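Local coordinates for vibralactone Cyclase (Boreostereum vibrans, PDB 6KD0), which probably catalyses the cyclization that forms the fused bicyclic beta-lactone of vibralactone, using an alpha/beta hydrolase fold, at residues 32-35 with 36-39; 4-8 with 9-13. One frame throughout, in Å; residues are numbered along the deposited sequence.

Contact 1 of 2, residues 32-35 with 36-39; sequences FPPL and EARR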
ATOM      1  N   PHE A  32      10.415  20.050  12.625  1.00 23.08           N
ATOM      2  CA  PHE A  32      10.208  18.607  12.491  1.00 24.85           C
ATOM      3  C   PHE A  32       9.175  18.164  13.526  1.00 24.90           C
ATOM      4  O   PHE A  32       9.512  17.923  14.697  1.00 21.19           O
ATOM      5  CB  PHE A  32      11.512  17.825  12.634  1.00 22.51           C
ATOM      6  CG  PHE A  32      11.419  16.407  12.142  1.00 21.17           C
ATOM      7  CD1 PHE A  32      10.928  15.408  12.966  1.00 23.11           C
ATOM      8  CD2 PHE A  32      11.810  16.077  10.849  1.00 26.39           C
ATOM      9  CE1 PHE A  32      10.834  14.097  12.517  1.00 23.41           C
ATOM     10  CE2 PHE A  32      11.722  14.764  10.389  1.00 23.07           C
ATOM     11  CZ  PHE A  32      11.229  13.773  11.229  1.00 22.26           C
ATOM     12  N   PRO A  33       7.911  18.036  13.131  1.00 23.83           N
ATOM     13  CA  PRO A  33       6.861  17.640  14.069  1.00 27.08           C
ATOM     14  C   PRO A  33       7.156  16.284  14.685  1.00 23.62           C
ATOM     15  O   PRO A  33       7.625  15.369  13.990  1.00 22.84           O
ATOM     16  CB  PRO A  33       5.602  17.580  13.190  1.00 24.46           C
ATOM     17  CG  PRO A  33       5.915  18.421  12.010  1.00 27.35           C
ATOM     18  CD  PRO A  33       7.386  18.326  11.783  1.00 25.75           C
ATOM     19  N   PRO A  34       6.886  16.117  15.978  1.00 22.44           N
ATOM     20  CA  PRO A  34       7.122  14.830  16.644  1.00 25.42           C
ATOM     21  C   PRO A  34       6.063  13.809  16.243  1.00 22.70           C
ATOM     22  O   PRO A  34       5.038  14.144  15.649  1.00 23.03           O
ATOM     23  CB  PRO A  34       7.018  15.173  18.132  1.00 26.58           C
ATOM     24  CG  PRO A  34       6.080  16.359  18.173  1.00 26.31           C
ATOM     25  CD  PRO A  34       6.267  17.112  16.877  1.00 27.23           C
ATOM     26  N   LEU A  35       6.334  12.542  16.585  1.00 20.14           N
ATOM     27  CA  LEU A  35       5.456  11.452  16.158  1.00 25.18           C
ATOM     28  C   LEU A  35       4.011  11.676  16.592  1.00 24.47           C
ATOM     29  O   LEU A  35       3.073  11.444  15.812  1.00 20.48           O
ATOM     30  CB  LEU A  35       5.963  10.112  16.702  1.00 23.13           C
ATOM     31  CG  LEU A  35       5.151   8.901  16.240  1.00 22.49           C
ATOM     32  CD1 LEU A  35       4.946   8.885  14.719  1.00 20.41           C
ATOM     33  CD2 LEU A  35       5.833   7.645  16.695  1.00 23.02           C
ATOM     34  N   GLU A  36       3.804  12.139  17.830  1.00 23.83           N
ATOM     35  CA  GLU A  36       2.435  12.330  18.308  1.00 23.42           C
ATOM     36  C   GLU A  36       1.698  13.371  17.481  1.00 23.69           C
ATOM     37  O   GLU A  36       0.504  13.211  17.214  1.00 24.53           O
ATOM     38  CB  GLU A  36       2.411  12.713  19.784  1.00 25.04           C
ATOM     39  CG  GLU A  36       3.027  14.056  20.105  1.00 30.36           C
ATOM     40  CD  GLU A  36       4.486  13.946  20.534  1.00 39.27           C
ATOM     41  OE1 GLU A  36       4.966  14.903  21.193  1.00 30.12           O
ATOM     42  OE2 GLU A  36       5.147  12.919  20.203  1.00 39.70           O
ATOM     43  N   ALA A  37       2.402  14.406  17.010  1.00 25.30           N
ATOM     44  CA  ALA A  37       1.758  15.407  16.164  1.00 26.51           C
ATOM     45  C   ALA A  37       1.426  14.843  14.788  1.00 24.85           C
ATOM     46  O   ALA A  37       0.408  15.217  14.193  1.00 21.79           O
ATOM     47  CB  ALA A  37       2.640  16.649  16.039  1.00 22.86           C
ATOM     48  N   ARG A  38       2.250  13.931  14.268  1.00 22.23           N
ATOM     49  CA  ARG A  38       1.945  13.321  12.972  1.00 23.83           C
ATOM     50  C   ARG A  38       0.745  12.374  13.066  1.00 19.62           C
ATOM     51  O   ARG A  38      -0.149  12.390  12.202  1.00 20.45           O
ATOM     52  CB  ARG A  38       3.192  12.591  12.462  1.00 22.34           C
ATOM     53  CG  ARG A  38       4.343  13.532  12.118  1.00 22.00           C
ATOM     54  CD  ARG A  38       5.703  12.823  12.097  1.00 23.25           C
ATOM     55  NE  ARG A  38       6.804  13.758  11.858  1.00 22.60           N
ATOM     56  CZ  ARG A  38       7.186  14.197  10.657  1.00 25.74           C
ATOM     57  NH1 ARG A  38       6.567  13.786   9.552  1.00 21.55           N
ATOM     58  NH2 ARG A  38       8.202  15.049  10.564  1.00 27.07           N
ATOM     59  N   ARG A  39       0.706  11.546  14.108  1.00 19.54           N
ATOM     60  CA  ARG A  39      -0.467  10.713  14.349  1.00 20.83           C
ATOM     61  C   ARG A  39      -1.723  11.570  14.512  1.00 24.83           C
ATOM     62  O   ARG A  39      -2.777  11.275  13.922  1.00 22.97           O
ATOM     63  CB  ARG A  39      -0.234   9.846  15.577  1.00 21.92           C
ATOM     64  CG  ARG A  39       0.809   8.760  15.356  1.00 19.82           C
ATOM     65  CD  ARG A  39       1.200   8.012  16.649  1.00 24.21           C
ATOM     66  NE  ARG A  39       1.964   6.805  16.336  1.00 18.82           N
ATOM     67  CZ  ARG A  39       2.652   6.073  17.211  1.00 22.48           C
ATOM     68  NH1 ARG A  39       2.693   6.413  18.501  1.00 23.69           N
ATOM     69  NH2 ARG A  39       3.295   4.986  16.789  1.00 20.45           N
TER
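Phe32 has CG opposite the backbone N (chi1 -164°), which brings one face of its ring to the guanidinium of Arg38. Arg38 starts with CG opposite its carbonyl carbon (chi1 -67°) and then runs extended to NE, back over the residues that lead into the helix. The two side chains cross at about a right angle. Arg38 NH2 lies 3.3 Å above the plane of the Phe32 ring, over its centre. This is a cation-pi contact, with Arg38 CZ 4.3 Å from the ring centroid. The guanidinium is not stacked flat on the ring, since the two planes are 45° apart. Arg38 NE gives a hydrogen bond of 2.8 Å to Pro33 O, reaching it from above the carbonyl plane. Pro33 CG lies over one face of the guanidinium.

Pro34 is the N-cap residue. Its O accepts a 3.1 Å bond from Arg38 N, in the carbonyl plane, and a weak one from Ala37 N. Arg39 N continues the helical pattern with a nearly straight bond to Leu35 O. Leu35 CD2 sits 3.6 Å above the centre of the Arg39 guanidinium. An alanine in place of Arg38 would probably leave Pro33 O without this donor and the Phe32 face without its cation.

The turn begins helix 35-54 on the protein surface. Arg38 also forms a salt bridge with Glu241 of helix 239-249, where Trp244 meets Phe32 edge-to-face. Arg39 bonds to Ala107 O and pairs with Glu139, tying the helix start to two loops.

Contact 2 of 2, residues 4-8 with 9-13; sequences TLFLD and EGLST
Phe6 and Leu11 meet at a slant, and theirs is the apolar side-chain contact between residues 4-8 and 9-13. Leu11 CD1 approaches Phe6 CE1 to 3.9 Å, oblique to the ring. Phe6 has its CG opposite the backbone N (chi1 174°), which sends the ring forward along the chain. The first bond of the Leu11 side chain points toward residues 4-8, and CD1 is the branch that reaches Phe6. The two therefore come together although four residues lie between them. Glu9 OE2 is also oblique to the ring, 4.2 Å from Phe6 CZ. Glu9 is poorly ordered, so the place of its carboxylate is uncertain. Leu7 contributes its backbone, with its O 4.2 Å from Leu11 CD1.

No hydrogen bond joins the two segments. Glu9 N has no partner in the model, but the backbone of this poorly ordered residue is unusual, so the detail is doubtful.

Beyond Glu9 the chain turns. Gly10 has a positive phi, which favours glycine, and a side chain there would be crowded by Thr13 OG1. Thr13 OG1 donates a 2.9 Å hydrogen bond to Gly10 O, tilted 33° from the carbonyl plane. Thr13 N adds a weak bond to the same oxygen.

Phe6 and Leu11 both rest on Met305 of strand 301-307, and Phe6 also touches Leu288 of helix 284-296. The backbone of Leu11 is hydrogen-bonded to Gly308. Residues 4-13 are an irregular N-terminal arm laid over an edge strand and a flanking helix of the alpha/beta hydrolase fold, and the arm ends in a type I beta turn from Gly10 to Thr13.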
ATOM      1  N   THR A   4      15.759  -3.609 -18.315  1.00 37.63           N
ATOM      2  CA  THR A   4      15.227  -2.281 -18.728  1.00 41.19           C
ATOM      3  C   THR A   4      15.184  -1.350 -17.511  1.00 40.86           C
ATOM      4  O   THR A   4      15.283  -1.858 -16.376  1.00 42.15           O
ATOM      5  CB  THR A   4      13.845  -2.418 -19.380  1.00 41.44           C
ATOM      6  OG1 THR A   4      13.370  -1.108 -19.692  1.00 66.58           O
ATOM      7  CG2 THR A   4      12.844  -3.128 -18.494  1.00 54.90           C
ATOM      8  N   LEU A   5      15.040  -0.041 -17.746  1.00 36.35           N
ATOM      9  CA  LEU A   5      14.991   0.950 -16.638  1.00 43.09           C
ATOM     10  C   LEU A   5      14.082   2.120 -17.030  1.00 48.15           C
ATOM     11  O   LEU A   5      14.187   2.594 -18.179  1.00 49.17           O
ATOM     12  CB  LEU A   5      16.415   1.434 -16.341  1.00 48.15           C
ATOM     13  CG  LEU A   5      16.911   2.588 -17.211  1.00 49.54           C
ATOM     14  CD1 LEU A   5      16.306   3.908 -16.756  1.00 44.99           C
ATOM     15  CD2 LEU A   5      18.430   2.666 -17.193  1.00 57.29           C
ATOM     16  N   PHE A   6      13.225   2.558 -16.101  1.00 30.00           N
ATOM     17  CA  PHE A   6      12.293   3.692 -16.337  1.00 30.00           C
ATOM     18  C   PHE A   6      13.056   4.916 -15.834  1.00 30.00           C
ATOM     19  O   PHE A   6      13.241   4.990 -14.638  1.00 30.00           O
ATOM     20  CB  PHE A   6      11.005   3.521 -15.517  1.00 30.00           C
ATOM     21  CG  PHE A   6      10.051   4.695 -15.565  1.00 30.00           C
ATOM     22  CD1 PHE A   6      10.471   5.981 -15.283  1.00 30.00           C
ATOM     23  CD2 PHE A   6       8.707   4.517 -15.849  1.00 30.00           C
ATOM     24  CE1 PHE A   6       9.605   7.053 -15.353  1.00 30.00           C
ATOM     25  CE2 PHE A   6       7.841   5.590 -15.916  1.00 30.00           C
ATOM     26  CZ  PHE A   6       8.294   6.856 -15.670  1.00 30.00           C
ATOM     27  N   LEU A   7      13.364   5.873 -16.708  1.00 30.00           N
ATOM     28  CA  LEU A   7      14.261   7.013 -16.382  1.00 30.00           C
ATOM     29  C   LEU A   7      13.622   8.352 -15.954  1.00 30.00           C
ATOM     30  O   LEU A   7      13.590   8.560 -14.739  1.00 30.00           O
ATOM     31  CB  LEU A   7      15.245   7.169 -17.549  1.00 30.00           C
ATOM     32  CG  LEU A   7      16.715   6.933 -17.221  1.00 30.00           C
ATOM     33  CD1 LEU A   7      17.493   6.526 -18.444  1.00 30.00           C
ATOM     34  CD2 LEU A   7      17.339   8.170 -16.609  1.00 30.00           C
ATOM     35  N   ASP A   8      13.260   9.257 -16.880  1.00 30.00           N
ATOM     36  CA  ASP A   8      12.824  10.647 -16.551  1.00 30.00           C
ATOM     37  C   ASP A   8      11.523  11.089 -17.233  1.00 30.00           C
ATOM     38  O   ASP A   8      10.754  10.216 -17.623  1.00 30.00           O
ATOM     39  CB  ASP A   8      13.873  11.705 -16.938  1.00 30.00           C
ATOM     40  CG  ASP A   8      14.790  11.360 -18.106  1.00 30.00           C
ATOM     41  OD1 ASP A   8      15.423  10.320 -18.045  1.00 30.00           O
ATOM     42  OD2 ASP A   8      14.894  12.163 -19.039  1.00 30.00           O
ATOM     43  N   GLU A   9      11.360  12.430 -17.266  1.00 72.56           N
ATOM     44  CA  GLU A   9      10.349  13.383 -17.853  1.00 69.01           C
ATOM     45  C   GLU A   9      10.058  14.560 -16.909  1.00 62.40           C
ATOM     46  O   GLU A   9       8.882  14.944 -16.834  1.00 69.09           O
ATOM     47  CB  GLU A   9       9.037  12.793 -18.393  1.00 67.99           C
ATOM     48  CG  GLU A   9       7.991  12.462 -17.329  1.00 69.52           C
ATOM     49  CD  GLU A   9       6.883  11.567 -17.837  1.00 69.89           C
ATOM     50  OE1 GLU A   9       5.884  12.102 -18.346  1.00 70.05           O
ATOM     51  OE2 GLU A   9       7.025  10.343 -17.738  1.00 69.85           O
ATOM     52  N   GLY A  10      11.070  15.171 -16.283  1.00 48.69           N
ATOM     53  CA  GLY A  10      10.722  16.230 -15.316  1.00 45.50           C
ATOM     54  C   GLY A  10       9.773  15.672 -14.255  1.00 40.73           C
ATOM     55  O   GLY A  10       8.742  16.252 -13.993  1.00 38.96           O
ATOM     56  N   LEU A  11      10.117  14.520 -13.712  1.00 32.12           N
ATOM     57  CA  LEU A  11       9.326  13.829 -12.698  1.00 31.97           C
ATOM     58  C   LEU A  11       9.121  14.686 -11.454  1.00 27.08           C
ATOM     59  O   LEU A  11       8.054  14.622 -10.838  1.00 28.42           O
ATOM     60  CB  LEU A  11       9.991  12.498 -12.342  1.00 25.32           C
ATOM     61  CG  LEU A  11       9.803  11.407 -13.400  1.00 31.07           C
ATOM     62  CD1 LEU A  11      10.082  10.026 -12.864  1.00 36.06           C
ATOM     63  CD2 LEU A  11       8.396  11.437 -13.966  1.00 36.00           C
ATOM     64  N   SER A  12      10.102  15.514 -11.089  1.00 23.78           N
ATOM     65  CA  SER A  12      10.046  16.297  -9.861  1.00 26.52           C
ATOM     66  C   SER A  12       9.830  17.792 -10.094  1.00 31.55           C
ATOM     67  O   SER A  12      10.052  18.598  -9.182  1.00 27.42           O
ATOM     68  CB  SER A  12      11.308  16.069  -9.033  1.00 29.76           C
ATOM     69  OG  SER A  12      12.462  16.191  -9.827  1.00 38.80           O
ATOM     70  N   THR A  13       9.374  18.187 -11.277  1.00 28.15           N
ATOM     71  CA  THR A  13       8.915  19.554 -11.486  1.00 29.36           C
ATOM     72  C   THR A  13       7.413  19.597 -11.219  1.00 30.89           C
ATOM     73  O   THR A  13       6.663  18.763 -11.739  1.00 28.87           O
ATOM     74  CB  THR A  13       9.231  20.015 -12.909  1.00 34.42           C
ATOM     75  OG1 THR A  13       8.608  19.118 -13.826  1.00 37.89           O
ATOM     76  CG2 THR A  13      10.730  19.973 -13.172  1.00 28.30           C
TER

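Overall arrangement
Contact 2 comes first along the chain, and contact 1 follows after helix 18-24. Both belong to the N-terminal part of the chain that precedes the first strand of the mixed sheet, 64-73. Their centres are 32 Å apart, their nearest atoms about 19 Å, and they do not touch. Each lies at the surface, 21 to 22 Å from the centre of the chain. Contact 2 lies against strand 301-307, at one edge of the sheet, and helix 284-296. Contact 1 opens helix 35-54 and meets helix 239-249. The N-terminal region thus meets the rest of the fold at two separate places, at one edge of the sheet and at helix 239-249 with nearby loops.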